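Local coordinates for tapirin (Caldicellulosiruptor hydrothermalis, PDB 6N2C), which binds cellulose and probably takes part in attaching this extremely thermophilic bacterium to plant biomass through a zinc-binding, beta-helical C-terminal domain, at residues A[501-506]-A[529-534]; A[186-191]-A[200-205]; A[513-518]-A[557-562]; A[522-527]-A[533-538]. All coordinates share one frame; numbering follows the deposited sequence. Where two conformers were deposited one is given.

Contact 1 (A[501-506]-A[529-534]). With ZN (zinc ion), chain C.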
loop_
_atom_site.group_PDB
_atom_site.type_symbol
_atom_site.label_atom_id
_atom_site.label_comp_id
_atom_site.label_asym_id
_atom_site.label_seq_id
_atom_site.Cartn_x
_atom_site.Cartn_y
_atom_site.Cartn_z
ATOM N N ASN A 501 -14.356 21.802 -21.612
ATOM C CA ASN A 501 -14.137 22.459 -22.911
ATOM C C ASN A 501 -13.548 23.893 -22.796
ATOM O O ASN A 501 -13.180 24.473 -23.800
ATOM C CB ASN A 501 -15.415 22.417 -23.737
ATOM C CG ASN A 501 -15.583 21.095 -24.457
ATOM O OD1 ASN A 501 -16.563 20.389 -24.262
ATOM N ND2 ASN A 501 -14.617 20.746 -25.294
ATOM N N LYS A 502 -13.439 24.438 -21.583
ATOM C CA LYS A 502 -12.666 25.678 -21.355
ATOM C C LYS A 502 -11.182 25.448 -21.431
ATOM O O LYS A 502 -10.409 26.423 -21.443
ATOM C CB LYS A 502 -12.995 26.332 -19.997
ATOM C CG LYS A 502 -14.424 26.763 -19.773
ATOM C CD LYS A 502 -14.925 27.804 -20.740
ATOM C CE LYS A 502 -16.434 27.952 -20.571
ATOM N NZ LYS A 502 -16.811 28.289 -19.166
ATOM N N ASN A 503 -10.756 24.177 -21.522
ATOM C CA ASN A 503 -9.382 23.842 -21.819
ATOM C C ASN A 503 -9.058 23.188 -23.137
ATOM O O ASN A 503 -9.182 21.967 -23.243
ATOM C CB ASN A 503 -8.929 22.919 -20.694
ATOM C CG ASN A 503 -7.770 23.471 -19.999
ATOM O OD1 ASN A 503 -7.337 24.582 -20.281
ATOM N ND2 ASN A 503 -7.300 22.757 -19.075
ATOM N N LYS A 504 -8.615 23.967 -24.128
ATOM C CA LYS A 504 -8.215 23.432 -25.446
ATOM C C LYS A 504 -6.907 22.617 -25.324
ATOM O O LYS A 504 -5.887 23.172 -24.934
ATOM C CB LYS A 504 -8.062 24.550 -26.495
ATOM N N PRO A 505 -6.943 21.288 -25.633
ATOM C CA PRO A 505 -5.736 20.436 -25.527
ATOM C C PRO A 505 -4.725 20.682 -26.620
ATOM O O PRO A 505 -3.567 20.315 -26.490
ATOM C CB PRO A 505 -6.294 19.009 -25.628
ATOM C CG PRO A 505 -7.549 19.141 -26.393
ATOM C CD PRO A 505 -8.128 20.485 -26.020
ATOM N N ASN A 506 -5.189 21.287 -27.702
ATOM C CA ASN A 506 -4.368 21.653 -28.849
ATOM C C ASN A 506 -3.525 22.935 -28.556
ATOM O O ASN A 506 -2.623 23.261 -29.330
ATOM C CB ASN A 506 -5.331 21.776 -30.072
ATOM C CG ASN A 506 -4.749 22.545 -31.244
ATOM O OD1 ASN A 506 -3.707 22.171 -31.790
ATOM N ND2 ASN A 506 -5.444 23.615 -31.663
ATOM N N ASN A 529 -5.450 16.333 -22.150
ATOM C CA ASN A 529 -4.131 15.839 -21.928
ATOM C C ASN A 529 -3.345 16.512 -20.803
ATOM O O ASN A 529 -2.284 16.034 -20.435
ATOM C CB ASN A 529 -3.351 15.892 -23.214
ATOM C CG ASN A 529 -3.081 17.318 -23.687
ATOM O OD1 ASN A 529 -3.291 18.300 -22.986
ATOM N ND2 ASN A 529 -2.648 17.423 -24.911
ATOM N N HIS A 530 -3.850 17.632 -20.259
ATOM C CA HIS A 530 -3.146 18.293 -19.184
ATOM C C HIS A 530 -4.190 18.978 -18.318
ATOM O O HIS A 530 -4.900 19.864 -18.778
ATOM C CB HIS A 530 -2.171 19.347 -19.753
ATOM C CG HIS A 530 -1.385 20.105 -18.700
ATOM N ND1 HIS A 530 -0.870 21.368 -18.919
ATOM C CD2 HIS A 530 -1.051 19.786 -17.434
ATOM C CE1 HIS A 530 -0.276 21.785 -17.807
ATOM N NE2 HIS A 530 -0.361 20.828 -16.888
ATOM N N LEU A 531 -4.254 18.573 -17.065
ATOM C CA LEU A 531 -5.171 19.181 -16.102
ATOM C C LEU A 531 -4.457 19.559 -14.817
ATOM O O LEU A 531 -3.911 18.679 -14.106
ATOM C CB LEU A 531 -6.330 18.217 -15.779
ATOM C CG LEU A 531 -7.427 18.067 -16.809
ATOM C CD1 LEU A 531 -8.240 16.787 -16.556
ATOM C CD2 LEU A 531 -8.349 19.288 -16.739
ATOM N N ASP A 532 -4.555 20.851 -14.448
ATOM C CA ASP A 532 -4.028 21.355 -13.190
ATOM C C ASP A 532 -5.228 21.787 -12.386
ATOM O O ASP A 532 -6.045 22.573 -12.883
ATOM C CB ASP A 532 -3.197 22.619 -13.432
ATOM C CG ASP A 532 -1.845 22.333 -14.054
ATOM O OD1 ASP A 532 -1.376 21.210 -13.859
ATOM O OD2 ASP A 532 -1.284 23.224 -14.605
ATOM N N GLY A 533 -5.332 21.283 -11.175
ATOM C CA GLY A 533 -6.437 21.634 -10.341
ATOM C C GLY A 533 -6.852 20.509 -9.450
ATOM O O GLY A 533 -5.983 19.854 -8.822
ATOM N N VAL A 534 -8.186 20.393 -9.241
ATOM C CA VAL A 534 -8.707 19.464 -8.241
ATOM C C VAL A 534 -10.001 18.885 -8.883
ATOM O O VAL A 534 -10.803 19.618 -9.501
ATOM C CB VAL A 534 -9.013 20.193 -6.892
ATOM C CG1 VAL A 534 -9.870 19.471 -5.994
ATOM C CG2 VAL A 534 -7.794 20.778 -6.217
HETATM ZN ZN ZN C . 0.181 20.857 -15.040
HETATM O O HOH W 1 -2.149 20.604 -23.402
HETATM O O HOH W 2 -1.058 20.072 -26.398
#

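Contact 2 (A[186-191]-A[200-205])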
loop_
_atom_site.group_PDB
_atom_site.type_symbol
_atom_site.label_atom_id
_atom_site.label_comp_id
_atom_site.label_asym_id
_atom_site.label_seq_id
_atom_site.Cartn_x
_atom_site.Cartn_y
_atom_site.Cartn_z
ATOM N N TYR A 186 -6.404 17.889 -1.163
ATOM C CA TYR A 186 -6.687 16.721 -2.026
ATOM C C TYR A 186 -6.815 17.083 -3.463
ATOM O O TYR A 186 -7.606 17.969 -3.840
ATOM C CB TYR A 186 -7.939 15.933 -1.536
ATOM C CG TYR A 186 -7.720 15.083 -0.293
ATOM C CD1 TYR A 186 -7.522 15.665 0.940
ATOM C CD2 TYR A 186 -7.800 13.735 -0.362
ATOM C CE1 TYR A 186 -7.327 14.912 2.084
ATOM C CE2 TYR A 186 -7.697 12.957 0.777
ATOM C CZ TYR A 186 -7.446 13.550 1.995
ATOM O OH TYR A 186 -7.310 12.773 3.124
ATOM N N GLY A 187 -6.102 16.377 -4.333
ATOM C CA GLY A 187 -6.181 16.622 -5.725
ATOM C C GLY A 187 -7.271 15.834 -6.435
ATOM O O GLY A 187 -7.836 16.284 -7.445
ATOM N N LEU A 188 -7.540 14.639 -5.915
ATOM C CA LEU A 188 -8.593 13.721 -6.480
ATOM C C LEU A 188 -9.328 13.117 -5.290
ATOM O O LEU A 188 -8.729 12.602 -4.312
ATOM C CB LEU A 188 -7.982 12.605 -7.412
ATOM C CG LEU A 188 -7.113 13.125 -8.527
ATOM C CD1 LEU A 188 -6.418 11.951 -9.172
ATOM C CD2 LEU A 188 -7.863 13.910 -9.545
ATOM N N PHE A 189 -10.675 13.180 -5.362
ATOM C CA PHE A 189 -11.519 12.558 -4.315
ATOM C C PHE A 189 -12.717 11.953 -4.978
ATOM O O PHE A 189 -13.341 12.612 -5.826
ATOM C CB PHE A 189 -11.988 13.629 -3.400
ATOM C CG PHE A 189 -12.886 13.164 -2.341
ATOM C CD1 PHE A 189 -14.246 12.937 -2.631
ATOM C CD2 PHE A 189 -12.476 13.056 -1.039
ATOM C CE1 PHE A 189 -15.147 12.570 -1.593
ATOM C CE2 PHE A 189 -13.373 12.649 -0.010
ATOM C CZ PHE A 189 -14.676 12.347 -0.298
ATOM N N SER A 190 -13.043 10.708 -4.599
ATOM C CA SER A 190 -14.329 10.164 -5.039
ATOM C C SER A 190 -14.980 9.413 -3.903
ATOM O O SER A 190 -14.283 8.649 -3.240
ATOM C CB SER A 190 -14.147 9.223 -6.236
ATOM O OG SER A 190 -15.420 8.616 -6.585
ATOM N N SER A 191 -16.303 9.590 -3.722
ATOM C CA SER A 191 -17.040 8.731 -2.847
ATOM C C SER A 191 -17.435 7.428 -3.470
ATOM O O SER A 191 -18.137 6.663 -2.790
ATOM C CB SER A 191 -18.250 9.387 -2.284
ATOM O OG SER A 191 -17.958 10.571 -1.641
ATOM N N ILE A 200 -1.608 7.644 -17.689
ATOM C CA ILE A 200 -1.942 8.829 -16.885
ATOM C C ILE A 200 -0.815 9.005 -15.914
ATOM O O ILE A 200 -0.377 8.029 -15.310
ATOM C CB ILE A 200 -3.377 8.745 -16.268
ATOM C CG1 ILE A 200 -4.386 8.681 -17.482
ATOM C CG2 ILE A 200 -3.651 9.952 -15.331
ATOM C CD1 ILE A 200 -5.869 8.755 -17.222
ATOM N N THR A 201 -0.338 10.247 -15.747
ATOM C CA THR A 201 0.633 10.606 -14.725
ATOM C C THR A 201 -0.046 11.571 -13.773
ATOM O O THR A 201 -0.589 12.568 -14.227
ATOM C CB THR A 201 1.849 11.262 -15.341
ATOM O OG1 THR A 201 2.486 10.350 -16.278
ATOM C CG2 THR A 201 2.848 11.618 -14.338
ATOM N N VAL A 202 -0.074 11.219 -12.509
ATOM C CA VAL A 202 -0.751 12.021 -11.448
ATOM C C VAL A 202 0.345 12.510 -10.503
ATOM O O VAL A 202 1.056 11.709 -9.935
ATOM C CB VAL A 202 -1.759 11.192 -10.672
ATOM C CG1 VAL A 202 -2.372 11.978 -9.512
ATOM C CG2 VAL A 202 -2.843 10.642 -11.570
ATOM N N THR A 203 0.374 13.842 -10.219
ATOM C CA THR A 203 1.170 14.449 -9.180
ATOM C C THR A 203 0.163 15.088 -8.228
ATOM O O THR A 203 -0.615 15.923 -8.667
ATOM C CB THR A 203 2.150 15.476 -9.733
ATOM O OG1 THR A 203 2.952 14.901 -10.794
ATOM C CG2 THR A 203 3.103 15.979 -8.637
ATOM N N THR A 204 0.152 14.631 -6.987
ATOM C CA THR A 204 -0.837 15.113 -6.027
ATOM C C THR A 204 -0.310 15.234 -4.663
ATOM O O THR A 204 0.811 14.784 -4.329
ATOM C CB THR A 204 -2.109 14.270 -6.099
ATOM O OG1 THR A 204 -3.190 14.967 -5.406
ATOM C CG2 THR A 204 -1.885 12.943 -5.364
ATOM N N ARG A 205 -1.102 15.853 -3.780
ATOM C CA ARG A 205 -0.807 15.813 -2.368
ATOM C C ARG A 205 -1.575 14.638 -1.839
ATOM O O ARG A 205 -1.000 13.508 -1.823
ATOM C CB ARG A 205 -1.154 17.102 -1.595
ATOM C CG ARG A 205 -0.276 18.263 -1.870
ATOM C CD ARG A 205 -0.577 19.335 -0.834
ATOM N NE ARG A 205 -0.262 18.959 0.558
ATOM C CZ ARG A 205 -0.257 19.824 1.569
ATOM N NH1 ARG A 205 -0.620 21.108 1.398
ATOM N NH2 ARG A 205 0.040 19.394 2.788
#

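Contact 3 (A[513-518]-A[557-562])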
loop_
_atom_site.group_PDB
_atom_site.type_symbol
_atom_site.label_atom_id
_atom_site.label_comp_id
_atom_site.label_asym_id
_atom_site.label_seq_id
_atom_site.Cartn_x
_atom_site.Cartn_y
_atom_site.Cartn_z
ATOM N N GLN A 513 -6.504 26.418 -15.168
ATOM C CA GLN A 513 -6.788 25.494 -14.106
ATOM C C GLN A 513 -8.239 25.199 -14.031
ATOM O O GLN A 513 -9.063 26.024 -14.330
ATOM C CB GLN A 513 -6.243 25.986 -12.787
ATOM C CG GLN A 513 -4.743 26.402 -12.737
ATOM C CD GLN A 513 -4.288 27.187 -11.549
ATOM O OE1 GLN A 513 -5.126 27.646 -10.741
ATOM N NE2 GLN A 513 -2.963 27.440 -11.441
ATOM N N ILE A 514 -8.542 23.979 -13.538
ATOM C CA ILE A 514 -9.906 23.476 -13.508
ATOM C C ILE A 514 -10.175 22.939 -12.120
ATOM O O ILE A 514 -9.449 22.077 -11.659
ATOM C CB ILE A 514 -10.131 22.386 -14.572
ATOM C CG1 ILE A 514 -9.951 22.896 -16.017
ATOM C CG2 ILE A 514 -11.491 21.741 -14.421
ATOM C CD1 ILE A 514 -10.992 23.852 -16.397
ATOM N N PHE A 515 -11.254 23.414 -11.492
ATOM C CA PHE A 515 -11.627 22.939 -10.160
ATOM C C PHE A 515 -13.091 22.498 -10.200
ATOM O O PHE A 515 -13.985 23.329 -10.426
ATOM C CB PHE A 515 -11.411 24.072 -9.129
ATOM C CG PHE A 515 -10.027 24.534 -9.088
ATOM C CD1 PHE A 515 -9.060 23.900 -8.346
ATOM C CD2 PHE A 515 -9.632 25.632 -9.902
ATOM C CE1 PHE A 515 -7.740 24.336 -8.331
ATOM C CE2 PHE A 515 -8.334 26.018 -9.908
ATOM C CZ PHE A 515 -7.413 25.430 -9.120
ATOM N N VAL A 516 -13.315 21.209 -9.970
ATOM C CA VAL A 516 -14.655 20.600 -9.993
ATOM C C VAL A 516 -14.995 19.952 -8.684
ATOM O O VAL A 516 -14.243 19.114 -8.175
ATOM C CB VAL A 516 -14.797 19.627 -11.170
ATOM C CG1 VAL A 516 -16.213 19.085 -11.203
ATOM C CG2 VAL A 516 -14.502 20.281 -12.465
ATOM N N ILE A 517 -16.131 20.348 -8.081
ATOM C CA ILE A 517 -16.616 19.753 -6.873
ATOM C C ILE A 517 -18.078 19.391 -7.113
ATOM O O ILE A 517 -18.886 20.340 -7.301
ATOM C CB ILE A 517 -16.503 20.669 -5.672
ATOM C CG1 ILE A 517 -15.033 21.125 -5.434
ATOM C CG2 ILE A 517 -16.996 19.907 -4.412
ATOM C CD1 ILE A 517 -14.701 22.413 -6.188
ATOM N N THR A 518 -18.430 18.111 -7.084
ATOM C CA THR A 518 -19.771 17.757 -7.629
ATOM C C THR A 518 -20.406 16.600 -6.952
ATOM O O THR A 518 -19.716 15.752 -6.368
ATOM C CB THR A 518 -19.702 17.448 -9.102
ATOM O OG1 THR A 518 -21.039 17.129 -9.593
ATOM C CG2 THR A 518 -18.802 16.286 -9.443
ATOM N N GLN A 557 -8.634 30.708 -3.365
ATOM C CA GLN A 557 -9.176 31.053 -2.065
ATOM C C GLN A 557 -10.658 31.390 -2.109
ATOM O O GLN A 557 -11.327 31.024 -1.164
ATOM C CB GLN A 557 -8.330 32.160 -1.390
ATOM C CG GLN A 557 -8.707 32.358 0.083
ATOM C CD GLN A 557 -8.433 31.120 0.908
ATOM O OE1 GLN A 557 -7.348 30.585 0.896
ATOM N NE2 GLN A 557 -9.393 30.726 1.675
ATOM N N PRO A 558 -11.160 32.071 -3.133
ATOM C CA PRO A 558 -12.597 32.408 -3.150
ATOM C C PRO A 558 -13.460 31.130 -3.270
ATOM O O PRO A 558 -14.570 31.055 -2.703
ATOM C CB PRO A 558 -12.789 33.233 -4.389
ATOM C CG PRO A 558 -11.410 33.596 -4.854
ATOM C CD PRO A 558 -10.405 32.800 -4.184
ATOM N N LEU A 559 -12.871 30.109 -3.872
ATOM C CA LEU A 559 -13.618 28.805 -3.964
ATOM C C LEU A 559 -13.579 28.130 -2.614
ATOM O O LEU A 559 -14.606 27.617 -2.181
ATOM C CB LEU A 559 -13.082 27.945 -5.124
ATOM C CG LEU A 559 -13.664 26.516 -5.297
ATOM C CD1 LEU A 559 -15.138 26.732 -5.695
ATOM C CD2 LEU A 559 -12.888 25.821 -6.392
ATOM N N ILE A 560 -12.446 28.076 -1.902
ATOM C CA ILE A 560 -12.352 27.507 -0.614
ATOM C C ILE A 560 -13.321 28.240 0.359
ATOM O O ILE A 560 -14.101 27.646 1.123
ATOM C CB ILE A 560 -10.947 27.597 -0.063
ATOM C CG1 ILE A 560 -9.972 26.707 -0.880
ATOM C CG2 ILE A 560 -10.859 27.272 1.414
ATOM C CD1 ILE A 560 -8.566 26.875 -0.544
ATOM N N ASP A 561 -13.292 29.573 0.294
ATOM C CA ASP A 561 -14.164 30.358 1.170
ATOM C C ASP A 561 -15.655 29.997 0.922
ATOM O O ASP A 561 -16.417 29.863 1.881
ATOM C CB ASP A 561 -14.014 31.853 0.903
ATOM C CG ASP A 561 -12.633 32.385 1.331
ATOM O OD1 ASP A 561 -11.842 31.729 2.020
ATOM O OD2 ASP A 561 -12.448 33.495 0.927
ATOM N N TYR A 562 -16.041 29.852 -0.326
ATOM C CA TYR A 562 -17.392 29.429 -0.659
ATOM C C TYR A 562 -17.725 28.059 -0.097
ATOM O O TYR A 562 -18.777 27.860 0.626
ATOM C CB TYR A 562 -17.655 29.418 -2.142
ATOM C CG TYR A 562 -19.019 28.968 -2.551
ATOM C CD1 TYR A 562 -20.128 29.827 -2.465
ATOM C CD2 TYR A 562 -19.274 27.636 -2.891
ATOM C CE1 TYR A 562 -21.388 29.384 -2.819
ATOM C CE2 TYR A 562 -20.539 27.163 -3.169
ATOM C CZ TYR A 562 -21.588 28.047 -3.197
ATOM O OH TYR A 562 -22.819 27.609 -3.472
#

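Contact 4 (A[522-527]-A[533-538]). With EDO (1,2-ethanediol), chain D.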
loop_
_atom_site.group_PDB
_atom_site.type_symbol
_atom_site.label_atom_id
_atom_site.label_comp_id
_atom_site.label_asym_id
_atom_site.label_seq_id
_atom_site.Cartn_x
_atom_site.Cartn_y
_atom_site.Cartn_z
ATOM N N ILE A 522 -17.687 12.367 -12.247
ATOM C CA ILE A 522 -16.910 13.132 -13.211
ATOM C C ILE A 522 -16.358 12.225 -14.243
ATOM O O ILE A 522 -15.548 11.383 -13.939
ATOM C CB ILE A 522 -15.746 13.958 -12.604
ATOM C CG1 ILE A 522 -16.259 14.960 -11.588
ATOM C CG2 ILE A 522 -15.010 14.688 -13.703
ATOM C CD1 ILE A 522 -15.219 15.617 -10.683
ATOM N N ASN A 523 -16.805 12.390 -15.510
ATOM C CA ASN A 523 -16.200 11.657 -16.610
ATOM C C ASN A 523 -15.385 12.591 -17.374
ATOM O O ASN A 523 -15.934 13.507 -18.017
ATOM C CB ASN A 523 -17.335 11.096 -17.502
ATOM C CG ASN A 523 -18.212 10.118 -16.763
ATOM O OD1 ASN A 523 -17.716 9.334 -15.911
ATOM N ND2 ASN A 523 -19.548 10.176 -17.024
ATOM N N VAL A 524 -14.086 12.406 -17.335
ATOM C CA VAL A 524 -13.153 13.309 -17.968
ATOM C C VAL A 524 -13.044 12.980 -19.465
ATOM O O VAL A 524 -12.807 11.829 -19.862
ATOM C CB VAL A 524 -11.794 13.239 -17.365
ATOM C CG1 VAL A 524 -10.872 14.299 -17.970
ATOM C CG2 VAL A 524 -11.873 13.485 -15.852
ATOM N N PRO A 525 -13.285 13.980 -20.328
ATOM C CA PRO A 525 -13.271 13.670 -21.762
ATOM C C PRO A 525 -11.976 13.119 -22.240
ATOM O O PRO A 525 -10.908 13.516 -21.758
ATOM C CB PRO A 525 -13.517 15.038 -22.425
ATOM C CG PRO A 525 -14.281 15.770 -21.456
ATOM C CD PRO A 525 -13.843 15.316 -20.075
ATOM N N PRO A 526 -12.025 12.233 -23.263
ATOM C CA PRO A 526 -10.755 11.690 -23.779
ATOM C C PRO A 526 -9.781 12.601 -24.479
ATOM O O PRO A 526 -8.619 12.248 -24.610
ATOM C CB PRO A 526 -11.217 10.629 -24.775
ATOM C CG PRO A 526 -12.520 11.100 -25.227
ATOM C CD PRO A 526 -13.190 11.795 -24.061
ATOM N N ASP A 527 -10.211 13.789 -24.894
ATOM C CA ASP A 527 -9.241 14.681 -25.541
ATOM C C ASP A 527 -8.404 15.502 -24.552
ATOM O O ASP A 527 -7.439 16.147 -24.958
ATOM C CB ASP A 527 -9.947 15.617 -26.546
ATOM C CG ASP A 527 -11.023 16.498 -25.933
ATOM O OD1 ASP A 527 -11.574 16.269 -24.803
ATOM O OD2 ASP A 527 -11.375 17.494 -26.612
ATOM N N GLY A 533 -5.332 21.283 -11.175
ATOM C CA GLY A 533 -6.437 21.634 -10.341
ATOM C C GLY A 533 -6.852 20.509 -9.450
ATOM O O GLY A 533 -5.983 19.854 -8.822
ATOM N N VAL A 534 -8.186 20.393 -9.241
ATOM C CA VAL A 534 -8.707 19.464 -8.241
ATOM C C VAL A 534 -10.001 18.885 -8.883
ATOM O O VAL A 534 -10.803 19.618 -9.501
ATOM C CB VAL A 534 -9.013 20.193 -6.892
ATOM C CG1 VAL A 534 -9.870 19.471 -5.994
ATOM C CG2 VAL A 534 -7.794 20.778 -6.217
ATOM N N LEU A 535 -10.240 17.590 -8.667
ATOM C CA LEU A 535 -11.486 16.919 -9.077
ATOM C C LEU A 535 -12.031 16.147 -7.890
ATOM O O LEU A 535 -11.334 15.239 -7.370
ATOM C CB LEU A 535 -11.247 15.988 -10.252
ATOM C CG LEU A 535 -10.662 16.559 -11.527
ATOM C CD1 LEU A 535 -10.289 15.420 -12.512
ATOM C CD2 LEU A 535 -11.492 17.628 -12.186
ATOM N N ILE A 536 -13.251 16.542 -7.447
ATOM C CA ILE A 536 -13.883 16.065 -6.176
ATOM C C ILE A 536 -15.277 15.686 -6.584
ATOM O O ILE A 536 -16.062 16.557 -7.026
ATOM C CB ILE A 536 -13.870 17.115 -5.082
ATOM C CG1 ILE A 536 -12.389 17.387 -4.703
ATOM C CG2 ILE A 536 -14.673 16.633 -3.884
ATOM C CD1 ILE A 536 -12.198 18.487 -3.713
ATOM N N ALA A 537 -15.570 14.402 -6.401
ATOM C CA ALA A 537 -16.877 13.846 -6.863
ATOM C C ALA A 537 -17.483 12.906 -5.885
ATOM O O ALA A 537 -16.826 12.116 -5.185
ATOM C CB ALA A 537 -16.730 13.206 -8.232
ATOM N N ASN A 538 -18.826 13.019 -5.754
ATOM C CA ASN A 538 -19.531 12.015 -4.912
ATOM C C ASN A 538 -19.721 10.741 -5.703
ATOM O O ASN A 538 -19.739 9.659 -5.101
ATOM C CB ASN A 538 -20.879 12.571 -4.536
ATOM C CG ASN A 538 -21.360 12.086 -3.200
ATOM O OD1 ASN A 538 -20.615 12.028 -2.200
ATOM N ND2 ASN A 538 -22.676 11.906 -3.129
HETATM C C1 EDO D . -20.341 12.885 -15.474
HETATM O O1 EDO D . -19.347 13.762 -15.944
HETATM C C2 EDO D . -21.500 13.670 -14.840
HETATM O O2 EDO D . -22.124 14.605 -15.741
#

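Contact 1 (A[501-506]-A[529-534])
Asn529 reaches over to Pro505 with its side-chain amide: ND2 donates a weak, bent hydrogen bond to Pro505 O at 3.4 Å, with an N-H...O angle of 144°. The same amide nitrogen lies 4.0 Å from Pro505 CB. Asn529 is turned so that CG sits between the backbone N and the carbonyl carbon (chi1 67°), which carries the amide toward the proline. A water that donates to Pro505 O at 2.5 Å is also a weak acceptor from Asn529 ND2, adding a second, weak route between the two residues. With an alanine here the direct and water-mediated ties go, and the Pro505 carbonyl is likely to be left without its protein donor across this contact. Further along, Asn503 ND2 comes only to 3.8 Å from His530 O, while its OD1 is held by the backbone N of Val512. Two residues apart on the strand, His530 and Asp532 grip the zinc ion through NE2 (1.9 Å) and OD1 (2.0 Å); the imidazole, with CG anti to the backbone N (chi1 180°), extends to it. Glu551, on the neighbouring strand 548-552, adds a third protein ligand. The 501-506 loop follows helix 494-500 and lies against the start of strand 530-532, an outermost strand of its beta-helix face.

Contact 2 (A[186-191]-A[200-205])
The backbones of 186-191 and 200-205 come nearest at Gly187 and Thr204, whose CA atoms are 5.6 Å apart, where the chain turns a corner at Gly187 and the two strands belong to different faces of the beta-helix. Thr204 presents its hydroxyl to this corner. OG1 stands opposite the backbone N about the CA-CB bond (chi1 -165°) and lies 3.4 Å from Gly187 CA, so the glycine backbone is met directly by a side-chain oxygen. A beta carbon on Gly187 would point at Thr204 and fall 2.3 Å from that OG1, a clash, and the close approach therefore depends on the missing side chain. The hydroxyl also makes a weak hydrogen bond with Asn206 O just beyond the segment.

Beside this polar spot is an apolar one. Leu188 and Val202 reach for each other tip to tip, with Leu188 CD1 meeting Val202 CG1 at 4.1 Å. The leucine is extended, CD1 lying anti to CA (chi2 170°), which gives it the length to cross between the faces. The touch is a modest one of branch ends rather than an interlocked packing, but all four residues are buried.

Val202 also packs on Phe196 and on Ile227 of strand 227-229, and Thr204 on Ala229 of the same strand and on Tyr552 of strand 548-552. Strand 186-190 is flanked by 206-209 and 534-537, with backbone hydrogen bonds from Gly187 to both Asn206 and Leu535, while strand 200-203 runs between 227-229 and 548-552.

Contact 3 (A[513-518]-A[557-562])
Leu559 carries the whole contact from the helix side, its CD2 methyl wedged against two side chains of strand 513-518. The tighter touch is to the stem of Phe515, 3.6 Å from CD2 to CB; the ring itself slants past, its CG 4.1 Å from the same Leu559 CD2. Phe515 has CG anti to the carbonyl carbon (chi1 -59°), which swings the ring aside and bares CB to the methyl. Ile517, two residues on, comes tip to tip, with CD1 3.9 Å from Leu559 CD2. All three residues are buried, and Leu559 also rests on Ser485 and Val487 of strand 483-488.

The solvent side of the helix is polar. One turn apart, Gln557 and Asp561 are joined by a hydrogen bond from NE2 to OD1 of 2.7 Å and 163°. The oxygen lies in the amide plane of Gln557, but the donor stands 39° out of the carboxylate plane. Gln557 OE1 is taken by Arg554 NH1, so both ends of this exposed amide are engaged.

With Val516 turned away from the helix toward Leu535 and Ile522, this is an amphipathic helix laid by its apolar side over the outer face of a parallel beta-helix.

Contact 4 (A[522-527]-A[533-538])
The one flat group met across this contact is the backbone carbonyl of Ile536, whose O lies 3.9 Å from Ile522 CD1; no ring or side-chain amide takes part. The rest is aliphatic. Ile522 is the main probe: its CD1 comes within 3.8 Å of Ala537 CB and 4.0 Å of Leu535 CB, so a single methyl touches two side chains that stand on the same side of strand 534-537. The isoleucine has CG1 anti to the carbonyl carbon (chi1 -60°), which sends its longer branch across to the other strand. Ala537 is small enough for CG1 to settle beside it too, also at 3.8 Å from its CB. Val524 adds a looser touch, CG2 to Leu535 CD1 at 4.2 Å, the two side chains crossing at about a right angle.

Between them, Asn523 faces outward, and its backbone N donates a hydrogen bond of 2.9 Å to O1 of a 1,2-ethanediol, probably left from crystallisation. The strand axes stay 8.8 Å apart at 140°, a spacing for side chains meeting across the interior and not for backbone pairing.

Strand 522-524 instead bonds to the chain around 541-543, and 534-537 lies between 186-190 and 513-518. Phe500 of helix 494-500 covers Ile522 and Leu535, and Leu541 and Val516 pack on both of them as well.

Overall arrangement
The four contacts cluster at one end of the beta-helix, their centres 10 to 16 Å apart. Contact 2 comes first in the chain and is complete before the others begin; contact 4 is nested within contact 3, while contacts 1 and 3 interleave, and contacts 1 and 4 share Gly533 and Val534. Strand 534-537 ties the set together: it pairs with strand 186-190 of contact 2 and strand 513-518 of contact 3, in parallel. Contacts 2 and 4 join different faces from within, contact 3 adds a helix outside, and contact 1 adds a loop beside the zinc site. Late residues of the chain thereby extend the beta-helix beyond its first modelled strand.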